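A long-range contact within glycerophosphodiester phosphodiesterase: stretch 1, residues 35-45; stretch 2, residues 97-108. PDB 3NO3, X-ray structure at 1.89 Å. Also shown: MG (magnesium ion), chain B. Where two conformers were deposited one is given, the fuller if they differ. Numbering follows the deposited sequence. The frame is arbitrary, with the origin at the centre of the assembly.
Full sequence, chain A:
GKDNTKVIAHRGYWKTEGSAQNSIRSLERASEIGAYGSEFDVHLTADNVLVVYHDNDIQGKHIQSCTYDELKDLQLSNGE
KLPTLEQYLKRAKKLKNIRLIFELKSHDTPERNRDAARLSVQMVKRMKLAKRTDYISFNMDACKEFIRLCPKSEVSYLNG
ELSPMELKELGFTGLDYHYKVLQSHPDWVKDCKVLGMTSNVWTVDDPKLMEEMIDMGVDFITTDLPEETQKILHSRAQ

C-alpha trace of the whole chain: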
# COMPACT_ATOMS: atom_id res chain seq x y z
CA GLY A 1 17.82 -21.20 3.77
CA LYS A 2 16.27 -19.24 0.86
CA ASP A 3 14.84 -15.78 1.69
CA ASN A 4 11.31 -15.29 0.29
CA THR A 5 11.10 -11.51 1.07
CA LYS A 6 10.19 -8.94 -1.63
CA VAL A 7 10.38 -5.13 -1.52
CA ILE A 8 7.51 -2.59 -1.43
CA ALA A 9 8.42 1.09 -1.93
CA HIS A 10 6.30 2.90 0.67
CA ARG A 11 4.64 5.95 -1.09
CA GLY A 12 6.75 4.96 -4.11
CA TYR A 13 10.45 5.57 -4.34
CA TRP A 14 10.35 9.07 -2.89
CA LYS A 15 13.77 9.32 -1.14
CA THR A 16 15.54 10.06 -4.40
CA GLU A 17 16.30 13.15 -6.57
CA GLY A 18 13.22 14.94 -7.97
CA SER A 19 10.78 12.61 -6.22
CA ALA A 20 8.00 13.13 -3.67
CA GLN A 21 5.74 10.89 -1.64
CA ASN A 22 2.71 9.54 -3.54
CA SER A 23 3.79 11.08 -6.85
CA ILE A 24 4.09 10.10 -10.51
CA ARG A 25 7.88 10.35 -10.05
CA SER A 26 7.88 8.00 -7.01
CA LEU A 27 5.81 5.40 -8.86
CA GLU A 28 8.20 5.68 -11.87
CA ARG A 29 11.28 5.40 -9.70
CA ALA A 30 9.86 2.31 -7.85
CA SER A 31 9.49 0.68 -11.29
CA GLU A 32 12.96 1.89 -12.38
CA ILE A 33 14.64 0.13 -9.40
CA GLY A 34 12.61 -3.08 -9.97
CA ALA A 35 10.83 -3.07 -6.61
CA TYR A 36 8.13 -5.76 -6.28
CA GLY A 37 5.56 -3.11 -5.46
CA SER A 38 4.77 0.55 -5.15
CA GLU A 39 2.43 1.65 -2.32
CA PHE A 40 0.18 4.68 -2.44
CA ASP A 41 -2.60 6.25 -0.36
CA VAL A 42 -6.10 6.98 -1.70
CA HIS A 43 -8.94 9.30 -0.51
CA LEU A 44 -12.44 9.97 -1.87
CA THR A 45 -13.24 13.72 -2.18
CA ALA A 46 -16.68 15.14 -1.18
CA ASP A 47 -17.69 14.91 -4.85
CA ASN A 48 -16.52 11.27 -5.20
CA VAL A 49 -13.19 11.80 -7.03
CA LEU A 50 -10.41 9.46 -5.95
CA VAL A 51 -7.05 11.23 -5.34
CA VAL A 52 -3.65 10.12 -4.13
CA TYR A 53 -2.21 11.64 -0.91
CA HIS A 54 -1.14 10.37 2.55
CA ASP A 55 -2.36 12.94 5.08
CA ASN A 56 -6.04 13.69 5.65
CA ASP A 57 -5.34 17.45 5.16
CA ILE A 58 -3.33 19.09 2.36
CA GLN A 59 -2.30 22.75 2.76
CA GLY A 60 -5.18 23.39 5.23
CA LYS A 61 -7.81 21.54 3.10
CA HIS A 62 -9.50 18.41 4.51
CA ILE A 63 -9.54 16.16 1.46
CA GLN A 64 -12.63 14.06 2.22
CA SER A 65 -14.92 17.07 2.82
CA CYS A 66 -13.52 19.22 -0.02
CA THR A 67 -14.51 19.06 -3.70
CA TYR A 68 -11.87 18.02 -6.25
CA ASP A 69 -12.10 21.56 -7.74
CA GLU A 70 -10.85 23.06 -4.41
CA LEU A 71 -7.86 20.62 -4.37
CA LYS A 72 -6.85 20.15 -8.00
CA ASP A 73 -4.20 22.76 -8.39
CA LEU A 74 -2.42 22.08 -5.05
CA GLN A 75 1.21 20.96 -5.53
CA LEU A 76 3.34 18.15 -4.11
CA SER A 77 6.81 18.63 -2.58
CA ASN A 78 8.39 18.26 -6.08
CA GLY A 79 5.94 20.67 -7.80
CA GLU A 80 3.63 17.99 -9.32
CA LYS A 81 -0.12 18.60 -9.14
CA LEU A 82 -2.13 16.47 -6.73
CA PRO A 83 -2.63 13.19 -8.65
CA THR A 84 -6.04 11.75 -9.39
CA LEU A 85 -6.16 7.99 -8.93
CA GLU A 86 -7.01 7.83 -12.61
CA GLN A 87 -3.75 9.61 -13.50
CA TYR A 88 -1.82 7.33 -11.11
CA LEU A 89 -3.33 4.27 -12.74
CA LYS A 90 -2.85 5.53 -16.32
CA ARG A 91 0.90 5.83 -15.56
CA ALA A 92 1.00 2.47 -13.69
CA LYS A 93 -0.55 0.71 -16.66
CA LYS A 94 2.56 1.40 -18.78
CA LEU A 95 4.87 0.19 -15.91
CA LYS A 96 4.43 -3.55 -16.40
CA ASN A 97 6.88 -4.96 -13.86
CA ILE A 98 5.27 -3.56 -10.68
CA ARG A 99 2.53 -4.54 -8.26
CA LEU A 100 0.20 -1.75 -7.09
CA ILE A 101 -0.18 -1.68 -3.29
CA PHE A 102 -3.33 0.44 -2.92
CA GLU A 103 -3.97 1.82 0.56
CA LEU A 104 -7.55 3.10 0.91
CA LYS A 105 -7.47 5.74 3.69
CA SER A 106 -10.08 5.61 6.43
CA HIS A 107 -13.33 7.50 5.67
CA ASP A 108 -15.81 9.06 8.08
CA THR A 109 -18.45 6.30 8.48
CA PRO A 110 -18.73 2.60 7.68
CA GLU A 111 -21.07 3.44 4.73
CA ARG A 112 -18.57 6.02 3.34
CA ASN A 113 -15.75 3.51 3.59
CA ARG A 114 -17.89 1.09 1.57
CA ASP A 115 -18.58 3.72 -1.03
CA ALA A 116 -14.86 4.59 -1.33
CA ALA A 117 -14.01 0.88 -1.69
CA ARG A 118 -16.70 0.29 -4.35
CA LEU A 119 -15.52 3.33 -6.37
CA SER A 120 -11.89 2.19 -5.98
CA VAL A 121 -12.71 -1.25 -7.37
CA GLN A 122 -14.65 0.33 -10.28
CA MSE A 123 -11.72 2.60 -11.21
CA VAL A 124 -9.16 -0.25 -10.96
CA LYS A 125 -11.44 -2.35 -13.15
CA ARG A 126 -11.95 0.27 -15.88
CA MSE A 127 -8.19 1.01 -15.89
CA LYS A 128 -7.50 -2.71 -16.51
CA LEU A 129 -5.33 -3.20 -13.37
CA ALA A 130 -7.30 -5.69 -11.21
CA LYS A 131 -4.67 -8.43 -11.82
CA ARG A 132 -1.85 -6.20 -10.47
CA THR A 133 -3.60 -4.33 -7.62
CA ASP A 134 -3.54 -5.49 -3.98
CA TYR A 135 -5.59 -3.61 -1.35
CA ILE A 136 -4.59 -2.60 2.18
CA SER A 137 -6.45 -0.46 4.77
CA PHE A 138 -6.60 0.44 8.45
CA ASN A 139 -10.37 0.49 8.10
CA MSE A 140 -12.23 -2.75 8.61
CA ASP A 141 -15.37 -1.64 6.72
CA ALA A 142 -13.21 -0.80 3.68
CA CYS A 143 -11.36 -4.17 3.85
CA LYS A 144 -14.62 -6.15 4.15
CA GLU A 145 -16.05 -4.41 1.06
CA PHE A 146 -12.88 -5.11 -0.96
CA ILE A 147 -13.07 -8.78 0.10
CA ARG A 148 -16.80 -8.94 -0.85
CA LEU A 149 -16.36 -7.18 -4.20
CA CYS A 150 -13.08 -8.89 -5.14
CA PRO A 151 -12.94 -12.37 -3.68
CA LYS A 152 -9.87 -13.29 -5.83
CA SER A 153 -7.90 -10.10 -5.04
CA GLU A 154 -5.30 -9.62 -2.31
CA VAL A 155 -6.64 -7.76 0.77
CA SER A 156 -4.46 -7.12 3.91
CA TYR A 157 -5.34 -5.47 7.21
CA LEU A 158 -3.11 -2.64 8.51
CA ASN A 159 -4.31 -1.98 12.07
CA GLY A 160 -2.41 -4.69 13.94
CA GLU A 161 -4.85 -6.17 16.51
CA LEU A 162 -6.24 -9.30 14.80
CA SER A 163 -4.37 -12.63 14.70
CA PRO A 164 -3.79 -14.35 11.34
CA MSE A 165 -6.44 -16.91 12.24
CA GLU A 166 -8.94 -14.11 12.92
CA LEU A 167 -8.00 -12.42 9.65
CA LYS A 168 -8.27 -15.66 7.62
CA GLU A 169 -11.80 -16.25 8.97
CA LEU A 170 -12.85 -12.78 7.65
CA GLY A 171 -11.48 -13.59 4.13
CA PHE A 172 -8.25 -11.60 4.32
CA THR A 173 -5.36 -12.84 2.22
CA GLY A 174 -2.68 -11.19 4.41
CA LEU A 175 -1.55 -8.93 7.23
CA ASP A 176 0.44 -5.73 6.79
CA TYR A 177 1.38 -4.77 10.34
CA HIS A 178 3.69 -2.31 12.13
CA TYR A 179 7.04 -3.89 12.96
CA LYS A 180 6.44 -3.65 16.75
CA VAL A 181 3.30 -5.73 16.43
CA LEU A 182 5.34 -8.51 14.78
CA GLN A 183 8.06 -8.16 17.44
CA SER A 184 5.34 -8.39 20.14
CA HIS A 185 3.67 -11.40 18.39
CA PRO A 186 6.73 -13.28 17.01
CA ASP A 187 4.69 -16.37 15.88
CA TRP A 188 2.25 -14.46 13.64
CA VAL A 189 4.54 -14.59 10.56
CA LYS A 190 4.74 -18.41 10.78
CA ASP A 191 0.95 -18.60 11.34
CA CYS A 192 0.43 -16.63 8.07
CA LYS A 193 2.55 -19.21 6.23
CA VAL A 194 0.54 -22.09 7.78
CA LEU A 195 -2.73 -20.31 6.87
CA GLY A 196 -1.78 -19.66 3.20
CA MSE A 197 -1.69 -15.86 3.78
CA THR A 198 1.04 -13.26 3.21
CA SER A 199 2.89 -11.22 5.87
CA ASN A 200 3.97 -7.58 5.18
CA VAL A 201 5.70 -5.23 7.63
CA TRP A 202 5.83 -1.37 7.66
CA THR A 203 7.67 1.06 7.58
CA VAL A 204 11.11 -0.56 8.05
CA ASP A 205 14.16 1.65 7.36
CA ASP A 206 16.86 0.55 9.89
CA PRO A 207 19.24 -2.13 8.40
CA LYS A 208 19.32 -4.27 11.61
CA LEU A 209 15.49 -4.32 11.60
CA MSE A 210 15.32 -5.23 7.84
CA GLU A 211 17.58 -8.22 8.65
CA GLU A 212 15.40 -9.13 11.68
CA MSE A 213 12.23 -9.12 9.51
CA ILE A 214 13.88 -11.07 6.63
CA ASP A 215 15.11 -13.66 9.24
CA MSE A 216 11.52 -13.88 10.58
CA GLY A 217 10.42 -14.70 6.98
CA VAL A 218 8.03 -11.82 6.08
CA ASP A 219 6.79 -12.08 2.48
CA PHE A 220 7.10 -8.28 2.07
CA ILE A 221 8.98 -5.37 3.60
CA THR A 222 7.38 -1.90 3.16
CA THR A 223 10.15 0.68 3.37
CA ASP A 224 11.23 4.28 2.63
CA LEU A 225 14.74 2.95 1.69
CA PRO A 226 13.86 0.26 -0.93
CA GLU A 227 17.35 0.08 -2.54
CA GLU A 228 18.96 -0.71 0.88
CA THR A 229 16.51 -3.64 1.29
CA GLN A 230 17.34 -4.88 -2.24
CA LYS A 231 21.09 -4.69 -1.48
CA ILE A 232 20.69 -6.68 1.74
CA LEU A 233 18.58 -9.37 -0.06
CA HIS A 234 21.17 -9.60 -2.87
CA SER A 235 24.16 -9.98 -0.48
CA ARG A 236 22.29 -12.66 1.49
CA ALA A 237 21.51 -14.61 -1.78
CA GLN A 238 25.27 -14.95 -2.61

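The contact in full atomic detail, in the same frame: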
# COMPACT_ATOMS: atom_id res chain seq x y z
N ALA A 35 11.48 -2.65 -7.86
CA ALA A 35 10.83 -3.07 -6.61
C ALA A 35 9.64 -3.97 -6.98
O ALA A 35 9.07 -3.79 -8.06
CB ALA A 35 10.39 -1.84 -5.80
N TYR A 36 9.32 -4.94 -6.11
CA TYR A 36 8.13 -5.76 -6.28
C TYR A 36 6.86 -4.91 -6.41
O TYR A 36 6.04 -5.12 -7.31
CB TYR A 36 7.95 -6.75 -5.10
CG TYR A 36 6.64 -7.53 -5.20
CD1 TYR A 36 6.53 -8.61 -6.06
CD2 TYR A 36 5.51 -7.15 -4.46
CE1 TYR A 36 5.34 -9.31 -6.19
CE2 TYR A 36 4.30 -7.85 -4.61
CZ TYR A 36 4.24 -8.92 -5.45
OH TYR A 36 3.06 -9.60 -5.60
N GLY A 37 6.71 -3.98 -5.48
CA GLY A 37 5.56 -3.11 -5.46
C GLY A 37 5.80 -1.68 -5.10
O GLY A 37 6.85 -1.32 -4.55
N SER A 38 4.82 -0.87 -5.48
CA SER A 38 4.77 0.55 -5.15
C SER A 38 3.46 0.83 -4.41
O SER A 38 2.37 0.59 -4.96
CB SER A 38 4.88 1.41 -6.40
OG SER A 38 5.37 2.72 -6.08
N GLU A 39 3.58 1.34 -3.18
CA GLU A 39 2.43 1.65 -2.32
C GLU A 39 2.04 3.12 -2.47
O GLU A 39 2.89 4.01 -2.70
CB GLU A 39 2.76 1.29 -0.88
CG GLU A 39 1.60 1.43 0.09
CD GLU A 39 1.56 2.72 0.90
OE1 GLU A 39 2.37 3.66 0.72
OE2 GLU A 39 0.72 2.76 1.85
N PHE A 40 0.73 3.34 -2.37
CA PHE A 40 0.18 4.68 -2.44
C PHE A 40 -1.14 4.77 -1.67
O PHE A 40 -1.82 3.76 -1.48
CB PHE A 40 0.07 5.10 -3.93
CG PHE A 40 -0.76 4.18 -4.75
CD1 PHE A 40 -2.12 4.38 -4.87
CD2 PHE A 40 -0.19 3.09 -5.40
CE1 PHE A 40 -2.88 3.50 -5.62
CE2 PHE A 40 -0.95 2.23 -6.14
CZ PHE A 40 -2.31 2.44 -6.25
N ASP A 41 -1.48 6.00 -1.23
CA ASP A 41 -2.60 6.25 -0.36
C ASP A 41 -3.73 6.97 -1.09
O ASP A 41 -3.49 7.95 -1.79
CB ASP A 41 -2.14 7.08 0.82
CG ASP A 41 -0.97 6.47 1.51
OD1 ASP A 41 -1.13 5.35 2.03
OD2 ASP A 41 0.12 7.09 1.59
N VAL A 42 -4.96 6.50 -0.91
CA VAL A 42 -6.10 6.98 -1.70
C VAL A 42 -7.23 7.51 -0.80
O VAL A 42 -7.60 6.86 0.17
CB VAL A 42 -6.61 5.89 -2.61
CG1 VAL A 42 -7.83 6.41 -3.50
CG2 VAL A 42 -5.45 5.33 -3.49
N HIS A 43 -7.74 8.71 -1.13
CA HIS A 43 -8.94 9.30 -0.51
C HIS A 43 -10.02 9.56 -1.59
O HIS A 43 -9.70 9.83 -2.74
CB HIS A 43 -8.66 10.68 0.04
CG HIS A 43 -7.61 10.76 1.08
ND1 HIS A 43 -7.90 10.84 2.42
CD2 HIS A 43 -6.26 10.89 0.97
CE1 HIS A 43 -6.77 10.95 3.10
NE2 HIS A 43 -5.76 10.97 2.25
N LEU A 44 -11.26 9.56 -1.15
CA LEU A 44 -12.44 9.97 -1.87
C LEU A 44 -12.80 11.42 -1.43
O LEU A 44 -13.06 11.69 -0.23
CB LEU A 44 -13.61 9.01 -1.59
CG LEU A 44 -14.82 9.09 -2.53
CD1 LEU A 44 -14.44 8.71 -4.01
CD2 LEU A 44 -16.01 8.20 -1.96
N THR A 45 -12.83 12.33 -2.41
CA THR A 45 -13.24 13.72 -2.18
C THR A 45 -14.77 13.77 -1.93
O THR A 45 -15.46 12.77 -2.15
CB THR A 45 -12.87 14.64 -3.36
OG1 THR A 45 -13.68 14.29 -4.51
CG2 THR A 45 -11.32 14.58 -3.70
N ASN A 97 6.19 -4.16 -14.85
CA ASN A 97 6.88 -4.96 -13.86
C ASN A 97 6.38 -4.84 -12.40
O ASN A 97 6.86 -5.57 -11.54
CB ASN A 97 8.39 -4.58 -13.91
CG ASN A 97 8.63 -3.06 -13.53
OD1 ASN A 97 7.71 -2.21 -13.68
ND2 ASN A 97 9.87 -2.74 -13.09
N ILE A 98 5.46 -3.92 -12.08
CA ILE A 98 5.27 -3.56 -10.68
C ILE A 98 3.84 -3.78 -10.19
O ILE A 98 2.88 -3.55 -10.89
CB ILE A 98 5.79 -2.15 -10.42
CG1 ILE A 98 6.14 -1.94 -8.94
CG2 ILE A 98 4.86 -1.08 -10.96
CD1 ILE A 98 7.30 -0.97 -8.78
N ARG A 99 3.76 -4.30 -8.97
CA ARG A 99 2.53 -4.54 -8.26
C ARG A 99 2.07 -3.23 -7.61
O ARG A 99 2.91 -2.47 -7.09
CB ARG A 99 2.81 -5.55 -7.16
CG ARG A 99 1.64 -6.26 -6.66
CD ARG A 99 1.30 -7.38 -7.60
NE ARG A 99 0.10 -8.01 -7.10
CZ ARG A 99 -0.59 -8.93 -7.73
NH1 ARG A 99 -0.17 -9.43 -8.92
NH2 ARG A 99 -1.68 -9.41 -7.13
N LEU A 100 0.77 -2.97 -7.63
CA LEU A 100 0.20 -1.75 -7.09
C LEU A 100 -0.37 -2.05 -5.71
O LEU A 100 -1.29 -2.83 -5.58
CB LEU A 100 -0.84 -1.20 -8.06
CG LEU A 100 -0.30 -0.96 -9.49
CD1 LEU A 100 -1.38 -0.35 -10.32
CD2 LEU A 100 0.98 -0.03 -9.47
N ILE A 101 0.22 -1.45 -4.67
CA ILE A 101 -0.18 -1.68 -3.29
C ILE A 101 -1.03 -0.47 -2.87
O ILE A 101 -0.52 0.57 -2.53
CB ILE A 101 1.03 -1.91 -2.34
CG1 ILE A 101 1.99 -2.98 -2.89
CG2 ILE A 101 0.53 -2.30 -0.97
CD1 ILE A 101 1.38 -4.36 -3.19
N PHE A 102 -2.35 -0.63 -2.93
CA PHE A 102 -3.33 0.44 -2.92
C PHE A 102 -3.82 0.52 -1.49
O PHE A 102 -4.57 -0.36 -1.07
CB PHE A 102 -4.45 -0.00 -3.89
CG PHE A 102 -5.58 0.98 -4.16
CD1 PHE A 102 -6.40 1.52 -3.16
CD2 PHE A 102 -5.92 1.25 -5.48
CE1 PHE A 102 -7.46 2.34 -3.47
CE2 PHE A 102 -6.97 2.08 -5.80
CZ PHE A 102 -7.73 2.63 -4.81
N GLU A 103 -3.40 1.54 -0.75
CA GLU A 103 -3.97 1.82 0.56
C GLU A 103 -5.20 2.71 0.43
O GLU A 103 -5.08 3.88 0.04
CB GLU A 103 -2.97 2.44 1.54
CG GLU A 103 -3.63 2.63 2.90
CD GLU A 103 -2.73 3.15 4.02
OE1 GLU A 103 -1.48 3.13 3.91
OE2 GLU A 103 -3.30 3.53 5.05
N LEU A 104 -6.38 2.20 0.77
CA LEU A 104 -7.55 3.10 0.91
C LEU A 104 -7.50 3.70 2.33
O LEU A 104 -7.54 2.96 3.34
CB LEU A 104 -8.88 2.41 0.67
CG LEU A 104 -10.12 3.29 0.57
CD1 LEU A 104 -9.99 4.34 -0.63
CD2 LEU A 104 -11.41 2.40 0.47
N LYS A 105 -7.43 5.02 2.40
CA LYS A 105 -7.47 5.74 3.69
C LYS A 105 -8.82 5.58 4.35
O LYS A 105 -9.83 5.31 3.67
CB LYS A 105 -7.19 7.21 3.47
CG LYS A 105 -5.78 7.51 2.92
CD LYS A 105 -4.65 7.24 3.94
CE LYS A 105 -4.75 8.10 5.23
NZ LYS A 105 -3.40 8.16 5.89
N SER A 106 -8.85 5.71 5.66
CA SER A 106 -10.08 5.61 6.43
C SER A 106 -11.00 6.82 6.18
O SER A 106 -10.56 7.99 6.28
CB SER A 106 -9.75 5.53 7.92
OG SER A 106 -10.91 5.23 8.67
N HIS A 107 -12.28 6.53 5.89
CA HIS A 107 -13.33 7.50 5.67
C HIS A 107 -14.20 7.61 6.89
O HIS A 107 -13.97 6.92 7.89
CB HIS A 107 -14.09 7.19 4.35
CG HIS A 107 -13.24 7.44 3.16
ND1 HIS A 107 -12.12 6.69 2.91
CD2 HIS A 107 -13.27 8.41 2.22
CE1 HIS A 107 -11.50 7.18 1.85
NE2 HIS A 107 -12.18 8.23 1.41
N ASP A 108 -15.16 8.53 6.84
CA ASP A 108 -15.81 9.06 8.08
C ASP A 108 -16.98 8.26 8.69
O ASP A 108 -17.40 8.53 9.81
CB ASP A 108 -16.12 10.57 7.89
CG ASP A 108 -17.16 10.86 6.78
OD1 ASP A 108 -18.01 9.97 6.44
OD2 ASP A 108 -17.09 11.99 6.22
MG MG B . 0.08 4.19 3.26
O HOH W 1 9.22 -4.62 -10.48
O HOH W 2 6.10 -7.05 -9.27
O HOH W 3 1.76 5.41 2.65
O HOH W 4 -0.17 5.66 4.81

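What joins the two stretches along their length? Strands 37-44 and 99-104 run parallel, and backbone hydrogen bonds alternate between them: Arg-99 N donates to Tyr-36 O (2.9 Å), Ser-38 N to Arg-99 O (3.0 Å), and the pattern continues to Lys-105 N and Val-42 O (2.9 Å). Gly-37 has no side chain; an ideal CB there would lie 3.1 Å from Ile-101 CG1, a tight fit, so the bare CA leaves room for the isoleucine.

Why do three acidic side chains crowd together on one face? Glu-39, Asp-41 and Glu-103 converge on magnesium, whose charge offsets their repulsion. Glu-103, extended with chi1 and chi2 both t, places OE1 2.0 Å from MG; Asp-41, shorter and in the m rotamer, brings OD1 to 2.1 Å from MG. Glu-39 starts t but turns at chi2 (-98°), bringing OE2 to 2.1 Å from MG. Its OE1 accepts a hydrogen bond from a metal-bound water, which also donates to Asp-41 OD2.

What fills the opposite face? Here the side chains are buried and largely apolar. Phe-40 adopts p, laying its ring over the neighbouring strand, with Phe-102 CA above one face and Leu-100 CB at the edge, 3.9 Å from Phe-40 CE2. Phe-102 is t; the two rings meet obliquely, their planes at 59°. Val-42, also t, sets CG2 over the Phe-102 ring, 3.6 Å from Phe-102 CE1.

How is the contact finished beyond the paired strands? His-107, chi1 m, swings its imidazole back so that NE2 accepts a hydrogen bond from Leu-44 N (3.0 Å), while ND1 donates weakly to Lys-105 O. Lys-105, m through chi3, folds its aliphatic chain against His-43, with CG over the ring. At the other end, Tyr-36 is t, and Arg-99 CB packs over its ring.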